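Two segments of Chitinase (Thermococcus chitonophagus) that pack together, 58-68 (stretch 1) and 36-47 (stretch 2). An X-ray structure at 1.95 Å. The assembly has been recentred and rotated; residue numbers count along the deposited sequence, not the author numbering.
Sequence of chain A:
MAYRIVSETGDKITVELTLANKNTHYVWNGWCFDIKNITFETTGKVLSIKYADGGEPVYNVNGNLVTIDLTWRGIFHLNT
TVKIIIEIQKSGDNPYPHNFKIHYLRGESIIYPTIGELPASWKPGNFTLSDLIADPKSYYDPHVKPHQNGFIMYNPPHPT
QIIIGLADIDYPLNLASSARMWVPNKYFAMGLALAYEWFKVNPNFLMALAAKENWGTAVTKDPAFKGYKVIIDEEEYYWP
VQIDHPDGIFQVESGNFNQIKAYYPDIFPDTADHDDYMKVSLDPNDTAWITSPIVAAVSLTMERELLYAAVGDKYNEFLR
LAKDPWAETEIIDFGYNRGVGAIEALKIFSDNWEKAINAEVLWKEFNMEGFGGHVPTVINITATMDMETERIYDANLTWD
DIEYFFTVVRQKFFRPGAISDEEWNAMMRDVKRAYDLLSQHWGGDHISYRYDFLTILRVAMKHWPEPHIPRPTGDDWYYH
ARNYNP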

ATOM      1  N   VAL A  58       5.234 -26.494 -12.909  1.00 35.52           N
ATOM      2  CA  VAL A  58       4.020 -26.961 -13.548  1.00 38.84           C
ATOM      3  C   VAL A  58       4.177 -26.741 -15.060  1.00 42.53           C
ATOM      4  O   VAL A  58       4.859 -25.795 -15.472  1.00 33.69           O
ATOM      5  CB  VAL A  58       2.783 -26.180 -13.016  1.00 44.35           C
ATOM      6  CG1 VAL A  58       1.564 -26.375 -13.907  1.00 44.89           C
ATOM      7  CG2 VAL A  58       2.500 -26.564 -11.572  1.00 41.76           C
ATOM      8  N   TYR A  59       3.573 -27.588 -15.890  1.00 34.23           N
ATOM      9  CA  TYR A  59       3.594 -27.298 -17.324  1.00 39.72           C
ATOM     10  C   TYR A  59       2.365 -27.823 -17.951  1.00 40.22           C
ATOM     11  O   TYR A  59       1.699 -28.698 -17.394  1.00 40.87           O
ATOM     12  CB  TYR A  59       4.845 -27.885 -18.009  1.00 38.68           C
ATOM     13  CG  TYR A  59       4.878 -29.398 -18.097  1.00 41.00           C
ATOM     14  CD1 TYR A  59       4.253 -30.067 -19.148  1.00 39.19           C
ATOM     15  CD2 TYR A  59       5.571 -30.155 -17.141  1.00 41.17           C
ATOM     16  CE1 TYR A  59       4.276 -31.475 -19.228  1.00 46.17           C
ATOM     17  CE2 TYR A  59       5.604 -31.552 -17.207  1.00 44.56           C
ATOM     18  CZ  TYR A  59       4.953 -32.201 -18.253  1.00 47.05           C
ATOM     19  OH  TYR A  59       4.990 -33.575 -18.339  1.00 54.94           O
ATOM     20  N   ASN A  60       2.020 -27.281 -19.100  1.00 38.85           N
ATOM     21  CA  ASN A  60       0.945 -27.886 -19.853  1.00 48.10           C
ATOM     22  C   ASN A  60       1.308 -27.877 -21.344  1.00 49.62           C
ATOM     23  O   ASN A  60       2.180 -27.113 -21.774  1.00 39.66           O
ATOM     24  CB  ASN A  60      -0.380 -27.182 -19.588  1.00 46.70           C
ATOM     25  CG  ASN A  60      -0.596 -25.992 -20.462  1.00 58.06           C
ATOM     26  OD1 ASN A  60      -1.053 -26.118 -21.609  1.00 67.88           O
ATOM     27  ND2 ASN A  60      -0.299 -24.802 -19.927  1.00 64.38           N
ATOM     28  N   VAL A  61       0.665 -28.758 -22.106  1.00 43.40           N
ATOM     29  CA  VAL A  61       0.961 -28.936 -23.532  1.00 41.02           C
ATOM     30  C   VAL A  61      -0.260 -28.601 -24.351  1.00 43.21           C
ATOM     31  O   VAL A  61      -1.351 -29.050 -24.070  1.00 44.67           O
ATOM     32  CB  VAL A  61       1.404 -30.391 -23.852  1.00 47.41           C
ATOM     33  CG1 VAL A  61       1.680 -30.566 -25.377  1.00 44.13           C
ATOM     34  CG2 VAL A  61       2.614 -30.771 -23.009  1.00 37.03           C
ATOM     35  N   ASN A  62      -0.092 -27.782 -25.364  1.00 43.32           N
ATOM     36  CA  ASN A  62      -1.202 -27.520 -26.252  1.00 49.46           C
ATOM     37  C   ASN A  62      -0.697 -27.629 -27.694  1.00 44.95           C
ATOM     38  O   ASN A  62      -0.093 -26.685 -28.227  1.00 41.53           O
ATOM     39  CB  ASN A  62      -1.786 -26.147 -25.965  1.00 51.80           C
ATOM     40  CG  ASN A  62      -3.046 -25.898 -26.728  1.00 61.52           C
ATOM     41  OD1 ASN A  62      -3.761 -26.837 -27.070  1.00 65.27           O
ATOM     42  ND2 ASN A  62      -3.325 -24.633 -27.020  1.00 57.27           N
ATOM     43  N   GLY A  63      -0.874 -28.804 -28.299  1.00 54.38           N
ATOM     44  CA  GLY A  63      -0.284 -29.064 -29.605  1.00 44.05           C
ATOM     45  C   GLY A  63       1.228 -29.078 -29.516  1.00 32.39           C
ATOM     46  O   GLY A  63       1.797 -29.823 -28.733  1.00 39.44           O
ATOM     47  N   ASN A  64       1.883 -28.237 -30.312  1.00 38.19           N
ATOM     48  CA  ASN A  64       3.338 -28.178 -30.306  1.00 41.86           C
ATOM     49  C   ASN A  64       3.885 -27.202 -29.220  1.00 41.88           C
ATOM     50  O   ASN A  64       5.093 -27.106 -29.025  1.00 37.14           O
ATOM     51  CB  ASN A  64       3.836 -27.767 -31.692  1.00 37.05           C
ATOM     52  CG  ASN A  64       3.467 -28.822 -32.789  1.00 53.77           C
ATOM     53  OD1 ASN A  64       3.291 -30.022 -32.503  1.00 49.24           O
ATOM     54  ND2 ASN A  64       3.340 -28.363 -34.026  1.00 62.25           N
ATOM     55  N   LEU A  65       2.971 -26.527 -28.521  1.00 40.18           N
ATOM     56  CA  LEU A  65       3.319 -25.443 -27.555  1.00 35.23           C
ATOM     57  C   LEU A  65       3.315 -25.935 -26.118  1.00 31.34           C
ATOM     58  O   LEU A  65       2.271 -26.365 -25.626  1.00 38.69           O
ATOM     59  CB  LEU A  65       2.339 -24.289 -27.662  1.00 43.37           C
ATOM     60  CG  LEU A  65       2.745 -23.058 -26.818  1.00 39.23           C
ATOM     61  CD1 LEU A  65       4.077 -22.548 -27.333  1.00 35.08           C
ATOM     62  CD2 LEU A  65       1.665 -21.988 -26.930  1.00 44.03           C
ATOM     63  N   VAL A  66       4.473 -25.891 -25.464  1.00 32.67           N
ATOM     64  CA  VAL A  66       4.586 -26.295 -24.056  1.00 29.51           C
ATOM     65  C   VAL A  66       4.732 -24.998 -23.201  1.00 34.57           C
ATOM     66  O   VAL A  66       5.503 -24.122 -23.553  1.00 30.97           O
ATOM     67  CB  VAL A  66       5.798 -27.218 -23.815  1.00 33.04           C
ATOM     68  CG1 VAL A  66       5.897 -27.641 -22.328  1.00 29.15           C
ATOM     69  CG2 VAL A  66       5.700 -28.513 -24.688  1.00 28.94           C
ATOM     70  N   THR A  67       3.985 -24.891 -22.111  1.00 34.07           N
ATOM     71  CA  THR A  67       4.054 -23.692 -21.235  1.00 31.24           C
ATOM     72  C   THR A  67       4.496 -24.103 -19.841  1.00 27.60           C
ATOM     73  O   THR A  67       3.814 -24.913 -19.199  1.00 35.24           O
ATOM     74  CB  THR A  67       2.705 -23.011 -21.150  1.00 38.54           C
ATOM     75  OG1 THR A  67       2.255 -22.731 -22.488  1.00 37.63           O
ATOM     76  CG2 THR A  67       2.814 -21.657 -20.275  1.00 31.34           C
ATOM     77  N   ILE A  68       5.652 -23.599 -19.407  1.00 30.42           N
ATOM     78  CA  ILE A  68       6.180 -23.904 -18.092  1.00 32.63           C
ATOM     79  C   ILE A  68       5.792 -22.775 -17.129  1.00 39.29           C
ATOM     80  O   ILE A  68       6.088 -21.610 -17.408  1.00 33.36           O
ATOM     81  CB  ILE A  68       7.681 -24.036 -18.086  1.00 32.35           C
ATOM     82  CG1 ILE A  68       8.132 -25.221 -18.988  1.00 33.63           C
ATOM     83  CG2 ILE A  68       8.181 -24.242 -16.635  1.00 33.43           C
ATOM     84  CD1 ILE A  68       9.641 -25.123 -19.282  1.00 30.76           C
TER
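Stretch 2 (36-47) KNITFETTGKVL

The packing of these two segments is an antiparallel β-sheet contact in which a backbone ladder fixes the register and an apolar cluster on one face of the sheet, drawn partly from a second short strand, fills in around it. Stretch 1 is itself a hairpin: strand 58-62 runs into a type II' turn from Asn-62 to Leu-65 and returns as strand 65-68, with Gly-63 taking the positive phi (66°) that glycine tolerates well. Stretch 2 lays its strand 37-41 alongside the returning arm, the two axes approaching to 4.6 Å with their N-to-C directions 159° apart.

The ladder shows the alternation expected of antiparallel pairing. At the hydrogen-bonded pairs each residue both gives and accepts: Ile-68 N donates to Ile-38 O at 2.7 Å and Ile-38 N to Ile-68 O at 2.9 Å, while Val-66 N reaches Phe-40 O at 2.8 Å and Phe-40 N reaches Val-66 O at 3.0 Å. One further bond, from Thr-42 N to Asn-64 O at 2.9 Å, carries the pairing to the hairpin turn. Between these rungs lie the non-hydrogen-bonded pairs Thr-67 with Thr-39 and Leu-65 with Glu-41, where the alpha carbons draw closer and CA-H...O contacts appear, such as Thr-39 CA to Val-66 O at 3.2 Å and Glu-41 CA to Asn-64 O at 3.0 Å.

Side chains alternate along a strand, and here the two faces carry different sets. Val-66, Ile-68, Ile-38 and Phe-40 share one face. There the Phe-40 ring, with chi1 at 66° (p), receives Val-66 CB over its face, 3.8 Å from the ring centroid, whereas Ile-68 CD1 comes to its edge, 3.8 Å from Phe-40 CE2. The other face carries Leu-65, Thr-67, Thr-39 and Glu-41, a more polar set; on it Thr-67 OG1 lies 3.6 Å from Thr-39 CG2, and Leu-65 CD1 lies 3.8 Å from Thr-39 CB.

Beyond the loop 42-44, where Gly-44 N donates to Thr-42 OG1 at 2.9 Å, strand 45-47 passes strand 58-62 at 9.3 Å between axes, with their directions 163° apart. That spacing leaves the contact to side chains. Val-46 points toward stretch 1, its CG2 lying 3.7 Å from Val-66 CG2 and 4.2 Å from Val-61 CG2, and its CG1 3.7 Å from Tyr-59 CZ. A water completes this end, hydrogen-bonded at 2.8 Å to both Val-46 O and Tyr-59 OH.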

ATOM      1  N   LYS A  36       5.968 -14.720 -15.846  1.00 24.62           N
ATOM      2  CA  LYS A  36       4.650 -15.321 -15.927  1.00 26.26           C
ATOM      3  C   LYS A  36       4.722 -16.823 -16.327  1.00 35.53           C
ATOM      4  O   LYS A  36       4.144 -17.693 -15.671  1.00 26.37           O
ATOM      5  CB  LYS A  36       3.816 -14.562 -16.950  1.00 27.06           C
ATOM      6  CG  LYS A  36       2.334 -14.960 -16.989  1.00 34.84           C
ATOM      7  CD  LYS A  36       1.664 -14.401 -18.263  1.00 43.91           C
ATOM      8  CE  LYS A  36       0.136 -14.519 -18.234  1.00 64.86           C
ATOM      9  NZ  LYS A  36      -0.537 -13.592 -17.228  1.00 71.84           N
ATOM     10  N   ASN A  37       5.419 -17.099 -17.436  1.00 32.79           N
ATOM     11  CA  ASN A  37       5.675 -18.475 -17.842  1.00 28.22           C
ATOM     12  C   ASN A  37       6.791 -18.467 -18.894  1.00 31.37           C
ATOM     13  O   ASN A  37       7.308 -17.401 -19.257  1.00 26.45           O
ATOM     14  CB  ASN A  37       4.396 -19.170 -18.342  1.00 26.95           C
ATOM     15  CG  ASN A  37       3.654 -18.389 -19.388  1.00 29.84           C
ATOM     16  OD1 ASN A  37       4.251 -17.902 -20.347  1.00 33.75           O
ATOM     17  ND2 ASN A  37       2.326 -18.298 -19.236  1.00 32.23           N
ATOM     18  N   ILE A  38       7.235 -19.659 -19.269  1.00 29.79           N
ATOM     19  CA  ILE A  38       8.254 -19.821 -20.322  1.00 28.39           C
ATOM     20  C   ILE A  38       7.552 -20.755 -21.350  1.00 27.47           C
ATOM     21  O   ILE A  38       6.995 -21.773 -20.959  1.00 30.93           O
ATOM     22  CB  ILE A  38       9.549 -20.488 -19.844  1.00 32.32           C
ATOM     23  CG1 ILE A  38      10.191 -19.761 -18.660  1.00 36.81           C
ATOM     24  CG2 ILE A  38      10.626 -20.566 -20.986  1.00 27.30           C
ATOM     25  CD1 ILE A  38       9.759 -20.350 -17.332  1.00 42.85           C
ATOM     26  N   THR A  39       7.556 -20.404 -22.626  1.00 33.72           N
ATOM     27  CA  THR A  39       6.995 -21.345 -23.603  1.00 28.30           C
ATOM     28  C   THR A  39       8.114 -21.922 -24.478  1.00 35.87           C
ATOM     29  O   THR A  39       9.166 -21.303 -24.689  1.00 30.55           O
ATOM     30  CB  THR A  39       5.950 -20.704 -24.521  1.00 30.87           C
ATOM     31  OG1 THR A  39       6.471 -19.490 -25.099  1.00 32.49           O
ATOM     32  CG2 THR A  39       4.637 -20.405 -23.784  1.00 34.61           C
ATOM     33  N   PHE A  40       7.872 -23.105 -25.013  1.00 32.26           N
ATOM     34  CA  PHE A  40       8.739 -23.542 -26.102  1.00 32.34           C
ATOM     35  C   PHE A  40       7.918 -24.495 -26.982  1.00 35.12           C
ATOM     36  O   PHE A  40       6.804 -24.868 -26.632  1.00 34.91           O
ATOM     37  CB  PHE A  40      10.018 -24.213 -25.572  1.00 29.29           C
ATOM     38  CG  PHE A  40       9.756 -25.534 -24.837  1.00 34.35           C
ATOM     39  CD1 PHE A  40       9.723 -26.752 -25.531  1.00 35.82           C
ATOM     40  CD2 PHE A  40       9.576 -25.556 -23.453  1.00 37.18           C
ATOM     41  CE1 PHE A  40       9.499 -27.984 -24.845  1.00 34.26           C
ATOM     42  CE2 PHE A  40       9.346 -26.744 -22.751  1.00 32.21           C
ATOM     43  CZ  PHE A  40       9.310 -27.997 -23.457  1.00 37.61           C
ATOM     44  N   GLU A  41       8.496 -24.881 -28.118  1.00 37.31           N
ATOM     45  CA  GLU A  41       7.781 -25.748 -29.043  1.00 39.57           C
ATOM     46  C   GLU A  41       8.540 -27.056 -29.225  1.00 33.04           C
ATOM     47  O   GLU A  41       9.762 -27.077 -29.179  1.00 32.25           O
ATOM     48  CB  GLU A  41       7.559 -25.029 -30.380  1.00 45.69           C
ATOM     49  CG  GLU A  41       6.500 -23.938 -30.265  1.00 40.91           C
ATOM     50  CD  GLU A  41       6.497 -22.954 -31.454  1.00 55.15           C
ATOM     51  OE1 GLU A  41       5.428 -22.378 -31.730  1.00 68.78           O
ATOM     52  OE2 GLU A  41       7.547 -22.726 -32.091  1.00 59.17           O
ATOM     53  N   THR A  42       7.779 -28.138 -29.348  1.00 41.84           N
ATOM     54  CA  THR A  42       8.310 -29.432 -29.758  1.00 40.42           C
ATOM     55  C   THR A  42       7.174 -30.264 -30.377  1.00 44.75           C
ATOM     56  O   THR A  42       5.997 -30.097 -30.018  1.00 40.52           O
ATOM     57  CB  THR A  42       8.940 -30.179 -28.579  1.00 43.67           C
ATOM     58  OG1 THR A  42       9.324 -31.497 -28.986  1.00 38.83           O
ATOM     59  CG2 THR A  42       7.929 -30.276 -27.397  1.00 38.50           C
ATOM     60  N   THR A  43       7.514 -31.121 -31.347  1.00 37.78           N
ATOM     61  CA  THR A  43       6.545 -32.089 -31.874  1.00 35.60           C
ATOM     62  C   THR A  43       6.667 -33.403 -31.112  1.00 38.00           C
ATOM     63  O   THR A  43       5.864 -34.319 -31.298  1.00 36.96           O
ATOM     64  CB  THR A  43       6.779 -32.349 -33.394  1.00 38.66           C
ATOM     65  OG1 THR A  43       8.152 -32.728 -33.596  1.00 36.88           O
ATOM     66  CG2 THR A  43       6.516 -31.091 -34.186  1.00 40.58           C
ATOM     67  N   GLY A  44       7.699 -33.517 -30.287  1.00 34.12           N
ATOM     68  CA  GLY A  44       7.901 -34.715 -29.491  1.00 37.30           C
ATOM     69  C   GLY A  44       6.931 -34.788 -28.315  1.00 47.11           C
ATOM     70  O   GLY A  44       6.034 -33.949 -28.185  1.00 46.44           O
ATOM     71  N   LYS A  45       7.111 -35.775 -27.447  1.00 39.96           N
ATOM     72  CA  LYS A  45       6.210 -35.963 -26.310  1.00 39.21           C
ATOM     73  C   LYS A  45       6.966 -35.566 -25.074  1.00 41.56           C
ATOM     74  O   LYS A  45       8.072 -36.052 -24.852  1.00 39.47           O
ATOM     75  CB  LYS A  45       5.729 -37.416 -26.192  1.00 44.11           C
ATOM     76  CG  LYS A  45       5.056 -37.733 -24.831  1.00 52.46           C
ATOM     77  CD  LYS A  45       4.428 -39.159 -24.785  1.00 61.37           C
ATOM     78  CE  LYS A  45       2.884 -39.125 -24.831  1.00 66.27           C
ATOM     79  NZ  LYS A  45       2.214 -40.481 -24.667  1.00 73.27           N
ATOM     80  N   VAL A  46       6.412 -34.658 -24.273  1.00 38.96           N
ATOM     81  CA  VAL A  46       7.130 -34.278 -23.062  1.00 41.71           C
ATOM     82  C   VAL A  46       7.057 -35.442 -22.061  1.00 39.79           C
ATOM     83  O   VAL A  46       5.961 -35.871 -21.688  1.00 42.48           O
ATOM     84  CB  VAL A  46       6.553 -32.991 -22.409  1.00 36.10           C
ATOM     85  CG1 VAL A  46       7.294 -32.706 -21.091  1.00 37.92           C
ATOM     86  CG2 VAL A  46       6.633 -31.809 -23.370  1.00 34.21           C
ATOM     87  N   LEU A  47       8.209 -35.927 -21.614  1.00 42.06           N
ATOM     88  CA  LEU A  47       8.252 -36.994 -20.605  1.00 43.58           C
ATOM     89  C   LEU A  47       8.308 -36.445 -19.180  1.00 48.90           C
ATOM     90  O   LEU A  47       7.642 -36.938 -18.283  1.00 41.93           O
ATOM     91  CB  LEU A  47       9.467 -37.891 -20.840  1.00 47.25           C
ATOM     92  CG  LEU A  47       9.472 -38.641 -22.187  1.00 47.72           C
ATOM     93  CD1 LEU A  47      10.860 -39.155 -22.553  1.00 49.03           C
ATOM     94  CD2 LEU A  47       8.500 -39.784 -22.141  1.00 38.83           C
TER
HETATM   95  O   HOH W   1       3.711 -34.709 -20.614  1.00 57.55           O